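Local coordinates for iron Super-Oxide Dismutase (Plasmodium knowlesi, PDB 2AWP), which probably uses an iron centre to convert superoxide radicals into hydrogen peroxide and molecular oxygen, protecting the cell from their toxicity, at residues A[41-46]-A[62-67]; A[153-158]-A[183-188]. All blocks are in the same frame, centred on the assembly; numbering follows the deposited sequence.

Overall arrangement
Interaction 1 joins the two long helices of the alpha-hairpin domain where helix 21-43 runs out and helix 62-79 begins; it lies toward the outside of the subunit and is only partly buried. Interaction 2 belongs to the C-terminal domain and is buried near the centre of the chain, where edge strand 151-158 meets the start of helix 185-196. The centres are about 27 Å apart and the contacts share no element, yet helix 62-79 also packs against 153-158 and 183-188. Both interfaces are mainly apolar and built round one leucine, L42 or L155, while hydrogen bonds within 41-46, 62-67 and 183-188 shape the turn or helix start beside it.

Interaction 1. Residues A[41-46]-A[62-67]; sequences GLIKDT and GAIFNN
L42 and I64 mark the closest backbone approach, 6.4 Å from CA to CA, where the last turn of helix 21-43 meets the first turn of helix 62-79. L42 carries most of the contact from its side. Its CG lies anti to the carbonyl carbon (chi1 -71°), and an extended chi2 (178°) turns CD1 away from CA and out over the start of the opposite helix, 3.8 Å from CB of A63 and 3.6 Å from ND2 of N67. The L42 and N67 side chains cross at about a right angle. Nearer the backbone, CB of L42 rests 3.9 Å from CG1 of I64, whose other branch, CG2, meets CG2 of I43 at 4.1 Å.

The hydrogen bonds here run within each segment. The N67 amide folds back so that ND2 gives a hydrogen bond of 2.8 Å to O of A63, from above the carbonyl plane; N67 N reaches the same oxygen from the opposite face. A type II turn from I43 to T46 follows L42. There I43 O accepts both T46 N and, at 2.6 Å, T46 OG1, the two lying on one face of its plane; OG1 also bonds to F48 N.

Y35, K38 and L39 hold N67 against helix 21-43, while F48 from the loop and I56 touch both I43 and I64, I56 joining this end of the alpha-hairpin to short helix 53-59 between its arms.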
loop_
_atom_site.group_PDB
_atom_site.type_symbol
_atom_site.label_atom_id
_atom_site.label_comp_id
_atom_site.label_asym_id
_atom_site.label_seq_id
_atom_site.Cartn_x
_atom_site.Cartn_y
_atom_site.Cartn_z
ATOM N N GLY A 41 20.653 5.120 -8.202
ATOM C CA GLY A 41 20.983 6.389 -7.541
ATOM C C GLY A 41 21.460 6.190 -6.110
ATOM O O GLY A 41 22.447 6.775 -5.680
ATOM N N LEU A 42 20.778 5.319 -5.387
ATOM C CA LEU A 42 21.068 5.086 -3.986
ATOM C C LEU A 42 22.370 4.341 -3.701
ATOM O O LEU A 42 22.998 4.573 -2.646
ATOM C CB LEU A 42 19.920 4.290 -3.365
ATOM C CG LEU A 42 18.592 5.000 -3.165
ATOM C CD1 LEU A 42 17.596 4.005 -2.587
ATOM C CD2 LEU A 42 18.742 6.235 -2.280
ATOM N N ILE A 43 22.765 3.442 -4.608
ATOM C CA ILE A 43 23.926 2.564 -4.346
ATOM C C ILE A 43 25.289 3.164 -4.723
ATOM O O ILE A 43 26.335 2.682 -4.281
ATOM C CB ILE A 43 23.744 1.113 -4.873
ATOM C CG1 ILE A 43 23.749 1.053 -6.409
ATOM C CG2 ILE A 43 22.508 0.476 -4.203
ATOM C CD1 ILE A 43 23.515 -0.347 -7.007
ATOM N N LYS A 44 25.256 4.233 -5.503
ATOM C CA LYS A 44 26.447 5.048 -5.771
ATOM C C LYS A 44 27.134 5.458 -4.441
ATOM O O LYS A 44 26.466 5.891 -3.483
ATOM C CB LYS A 44 26.048 6.240 -6.663
ATOM C CG LYS A 44 26.976 7.455 -6.639
ATOM C CD LYS A 44 28.007 7.508 -7.777
ATOM C CE LYS A 44 27.523 8.388 -8.936
ATOM N NZ LYS A 44 28.539 8.557 -10.032
ATOM N N ASP A 45 28.455 5.257 -4.379
ATOM C CA ASP A 45 29.302 5.658 -3.249
ATOM C C ASP A 45 29.017 4.833 -2.008
ATOM O O ASP A 45 29.227 5.284 -0.876
ATOM C CB ASP A 45 29.165 7.159 -2.934
ATOM C CG ASP A 45 29.490 8.044 -4.122
ATOM O OD1 ASP A 45 30.534 7.823 -4.771
ATOM O OD2 ASP A 45 28.703 8.978 -4.404
ATOM N N THR A 46 28.530 3.621 -2.231
ATOM C CA THR A 46 28.321 2.665 -1.169
ATOM C C THR A 46 29.007 1.360 -1.585
ATOM O O THR A 46 29.261 1.144 -2.778
ATOM C CB THR A 46 26.791 2.433 -0.915
ATOM O OG1 THR A 46 26.238 1.598 -1.946
ATOM C CG2 THR A 46 26.027 3.769 -0.867
ATOM N N GLY A 62 16.406 -0.270 4.910
ATOM C CA GLY A 62 15.986 1.081 4.532
ATOM C C GLY A 62 15.594 1.202 3.062
ATOM O O GLY A 62 15.085 0.246 2.470
ATOM N N ALA A 63 15.825 2.375 2.472
ATOM C CA ALA A 63 15.462 2.636 1.090
ATOM C C ALA A 63 16.131 1.728 0.063
ATOM O O ALA A 63 15.508 1.373 -0.952
ATOM C CB ALA A 63 15.686 4.124 0.722
ATOM N N ILE A 64 17.395 1.376 0.311
ATOM C CA ILE A 64 18.150 0.478 -0.596
ATOM C C ILE A 64 17.459 -0.871 -0.657
ATOM O O ILE A 64 17.180 -1.376 -1.731
ATOM C CB ILE A 64 19.671 0.332 -0.212
ATOM C CG1 ILE A 64 20.429 1.628 -0.496
ATOM C CG2 ILE A 64 20.342 -0.812 -1.025
ATOM C CD1 ILE A 64 21.830 1.657 0.243
ATOM N N PHE A 65 17.114 -1.407 0.509
ATOM C CA PHE A 65 16.394 -2.670 0.549
ATOM C C PHE A 65 15.056 -2.560 -0.161
ATOM O O PHE A 65 14.716 -3.403 -1.009
ATOM C CB PHE A 65 16.185 -3.190 1.974
ATOM C CG PHE A 65 15.306 -4.416 2.026
ATOM C CD1 PHE A 65 15.841 -5.680 1.752
ATOM C CD2 PHE A 65 13.933 -4.295 2.274
ATOM C CE1 PHE A 65 15.023 -6.802 1.750
ATOM C CE2 PHE A 65 13.105 -5.415 2.296
ATOM C CZ PHE A 65 13.639 -6.661 2.038
ATOM N N ASN A 66 14.297 -1.522 0.180
ATOM C CA ASN A 66 12.961 -1.361 -0.380
ATOM C C ASN A 66 13.010 -1.387 -1.912
ATOM O O ASN A 66 12.262 -2.131 -2.547
ATOM C CB ASN A 66 12.317 -0.065 0.120
ATOM C CG ASN A 66 11.877 -0.148 1.583
ATOM O OD1 ASN A 66 11.745 -1.230 2.168
ATOM N ND2 ASN A 66 11.647 1.003 2.170
ATOM N N ASN A 67 13.919 -0.597 -2.496
ATOM C CA ASN A 67 14.069 -0.575 -3.943
ATOM C C ASN A 67 14.614 -1.873 -4.535
ATOM O O ASN A 67 14.026 -2.402 -5.466
ATOM C CB ASN A 67 14.872 0.638 -4.406
ATOM C CG ASN A 67 14.093 1.897 -4.257
ATOM O OD1 ASN A 67 13.239 2.216 -5.107
ATOM N ND2 ASN A 67 14.298 2.591 -3.110
#

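Interaction 2. Residues A[153-158]-A[183-188]; sequences PILTCD and VNWNFA
A classic beta bulge in edge strand 151-158, formed by I154 and L155 opposite L126, sets two neighbouring side chains against the N-terminal turn of helix 185-196 in the C-terminal domain. L155 fills the junction, its two methyls parting to different partners. CD1 lies 3.7 Å from CG1 of V183 and 3.8 Å from CZ3 of W185, with the leucine crossing both side chains at about a right angle. CD2 points at the helix start, 3.6 Å from O of N184. V183 CG1 also sits over one face of the W185 ring, toward its rim.

A188 CB fits between the bulge residues, 3.9 Å from CG of L155 and 3.8 Å from CG2 of I154, the branch anti to its backbone N.

N184 caps the helix: its OD1 accepts from F187 N at 3.1 Å, the donor well above the carbonyl plane, while its ND2 bonds to M81 O. W185 is anchored by NE1 to G87 O, and I154 O accepts from ND2 of N191, one turn along the helix from F187. Farther along the strand is D158, a probable iron ligand.

The segments thus meet mainly through side-chain carbon, some of it against backbone oxygens, while the cap and the bonds to neighbouring residues satisfy polar groups at this buried junction and probably help to fix the orientation of the helix start.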
loop_
_atom_site.group_PDB
_atom_site.type_symbol
_atom_site.label_atom_id
_atom_site.label_comp_id
_atom_site.label_asym_id
_atom_site.label_seq_id
_atom_site.Cartn_x
_atom_site.Cartn_y
_atom_site.Cartn_z
ATOM N N PRO A 153 11.208 -18.970 -2.810
ATOM C CA PRO A 153 10.107 -18.516 -3.659
ATOM C C PRO A 153 9.864 -19.407 -4.910
ATOM O O PRO A 153 10.794 -19.738 -5.641
ATOM C CB PRO A 153 10.551 -17.114 -4.059
ATOM C CG PRO A 153 11.308 -16.611 -2.781
ATOM C CD PRO A 153 12.146 -17.865 -2.492
ATOM N N ILE A 154 8.614 -19.773 -5.138
ATOM C CA ILE A 154 8.246 -20.599 -6.291
ATOM C C ILE A 154 7.391 -19.768 -7.290
ATOM O O ILE A 154 7.592 -19.833 -8.509
ATOM C CB ILE A 154 7.439 -21.884 -5.834
ATOM C CG1 ILE A 154 8.255 -22.769 -4.848
ATOM C CG2 ILE A 154 6.952 -22.667 -7.017
ATOM C CD1 ILE A 154 9.563 -23.379 -5.397
ATOM N N LEU A 155 6.425 -19.029 -6.738
ATOM C CA LEU A 155 5.564 -18.088 -7.459
ATOM C C LEU A 155 5.212 -16.919 -6.524
ATOM O O LEU A 155 5.180 -17.091 -5.306
ATOM C CB LEU A 155 4.242 -18.745 -7.886
ATOM C CG LEU A 155 4.184 -19.852 -8.923
ATOM C CD1 LEU A 155 2.828 -20.561 -8.912
ATOM C CD2 LEU A 155 4.524 -19.311 -10.328
ATOM N N THR A 156 4.941 -15.749 -7.099
ATOM C CA THR A 156 4.391 -14.638 -6.302
ATOM C C THR A 156 3.258 -13.931 -7.035
ATOM O O THR A 156 3.137 -14.028 -8.284
ATOM C CB THR A 156 5.468 -13.602 -5.897
ATOM O OG1 THR A 156 4.963 -12.753 -4.857
ATOM C CG2 THR A 156 5.901 -12.752 -7.091
ATOM N N CYS A 157 2.432 -13.250 -6.225
ATOM C CA CYS A 157 1.339 -12.392 -6.674
ATOM C C CYS A 157 1.383 -11.089 -5.872
ATOM O O CYS A 157 1.356 -11.069 -4.633
ATOM C CB CYS A 157 -0.048 -13.072 -6.564
ATOM S SG CYS A 157 -1.407 -12.013 -7.273
ATOM N N ASP A 158 1.490 -9.994 -6.608
ATOM C CA ASP A 158 1.541 -8.664 -6.040
ATOM C C ASP A 158 0.154 -8.235 -5.682
ATOM O O ASP A 158 -0.763 -8.314 -6.518
ATOM C CB ASP A 158 2.031 -7.752 -7.142
ATOM C CG ASP A 158 2.377 -6.379 -6.678
ATOM O OD1 ASP A 158 2.294 -6.008 -5.496
ATOM O OD2 ASP A 158 2.735 -5.647 -7.580
ATOM N N VAL A 183 -1.164 -17.608 -14.214
ATOM C CA VAL A 183 -0.153 -18.372 -13.456
ATOM C C VAL A 183 0.713 -19.249 -14.345
ATOM O O VAL A 183 0.206 -20.102 -15.070
ATOM C CB VAL A 183 -0.780 -19.322 -12.379
ATOM C CG1 VAL A 183 0.342 -20.010 -11.568
ATOM C CG2 VAL A 183 -1.663 -18.583 -11.472
ATOM N N ASN A 184 2.023 -19.054 -14.247
ATOM C CA ASN A 184 2.967 -19.730 -15.106
ATOM C C ASN A 184 3.585 -20.914 -14.377
ATOM O O ASN A 184 4.549 -20.735 -13.634
ATOM C CB ASN A 184 4.075 -18.747 -15.473
ATOM C CG ASN A 184 4.963 -19.252 -16.563
ATOM O OD1 ASN A 184 5.111 -20.460 -16.762
ATOM N ND2 ASN A 184 5.594 -18.321 -17.273
ATOM N N TRP A 185 3.049 -22.107 -14.630
ATOM C CA TRP A 185 3.530 -23.342 -13.992
ATOM C C TRP A 185 4.903 -23.753 -14.494
ATOM O O TRP A 185 5.651 -24.399 -13.766
ATOM C CB TRP A 185 2.523 -24.467 -14.206
ATOM C CG TRP A 185 1.162 -24.121 -13.666
ATOM C CD1 TRP A 185 -0.008 -23.940 -14.391
ATOM C CD2 TRP A 185 0.824 -23.886 -12.302
ATOM N NE1 TRP A 185 -1.052 -23.637 -13.543
ATOM C CE2 TRP A 185 -0.571 -23.601 -12.257
ATOM C CE3 TRP A 185 1.560 -23.904 -11.097
ATOM C CZ2 TRP A 185 -1.240 -23.323 -11.051
ATOM C CZ3 TRP A 185 0.892 -23.635 -9.900
ATOM C CH2 TRP A 185 -0.499 -23.361 -9.888
ATOM N N ASN A 186 5.253 -23.360 -15.720
ATOM C CA ASN A 186 6.606 -23.618 -16.199
ATOM C C ASN A 186 7.627 -22.904 -15.315
ATOM O O ASN A 186 8.654 -23.488 -14.952
ATOM C CB ASN A 186 6.787 -23.245 -17.686
ATOM C CG ASN A 186 5.783 -23.930 -18.574
ATOM O OD1 ASN A 186 5.565 -25.132 -18.455
ATOM N ND2 ASN A 186 5.124 -23.163 -19.444
ATOM N N PHE A 187 7.356 -21.641 -14.978
ATOM C CA PHE A 187 8.212 -20.917 -14.021
ATOM C C PHE A 187 8.270 -21.608 -12.659
ATOM O O PHE A 187 9.362 -21.772 -12.092
ATOM C CB PHE A 187 7.774 -19.445 -13.841
ATOM C CG PHE A 187 8.805 -18.580 -13.122
ATOM C CD1 PHE A 187 10.119 -18.482 -13.606
ATOM C CD2 PHE A 187 8.441 -17.833 -11.979
ATOM C CE1 PHE A 187 11.077 -17.657 -12.970
ATOM C CE2 PHE A 187 9.383 -17.032 -11.308
ATOM C CZ PHE A 187 10.717 -16.945 -11.809
ATOM N N ALA A 188 7.107 -21.996 -12.121
ATOM C CA ALA A 188 7.057 -22.687 -10.823
ATOM C C ALA A 188 7.960 -23.949 -10.836
ATOM O O ALA A 188 8.654 -24.242 -9.856
ATOM C CB ALA A 188 5.634 -23.097 -10.511
#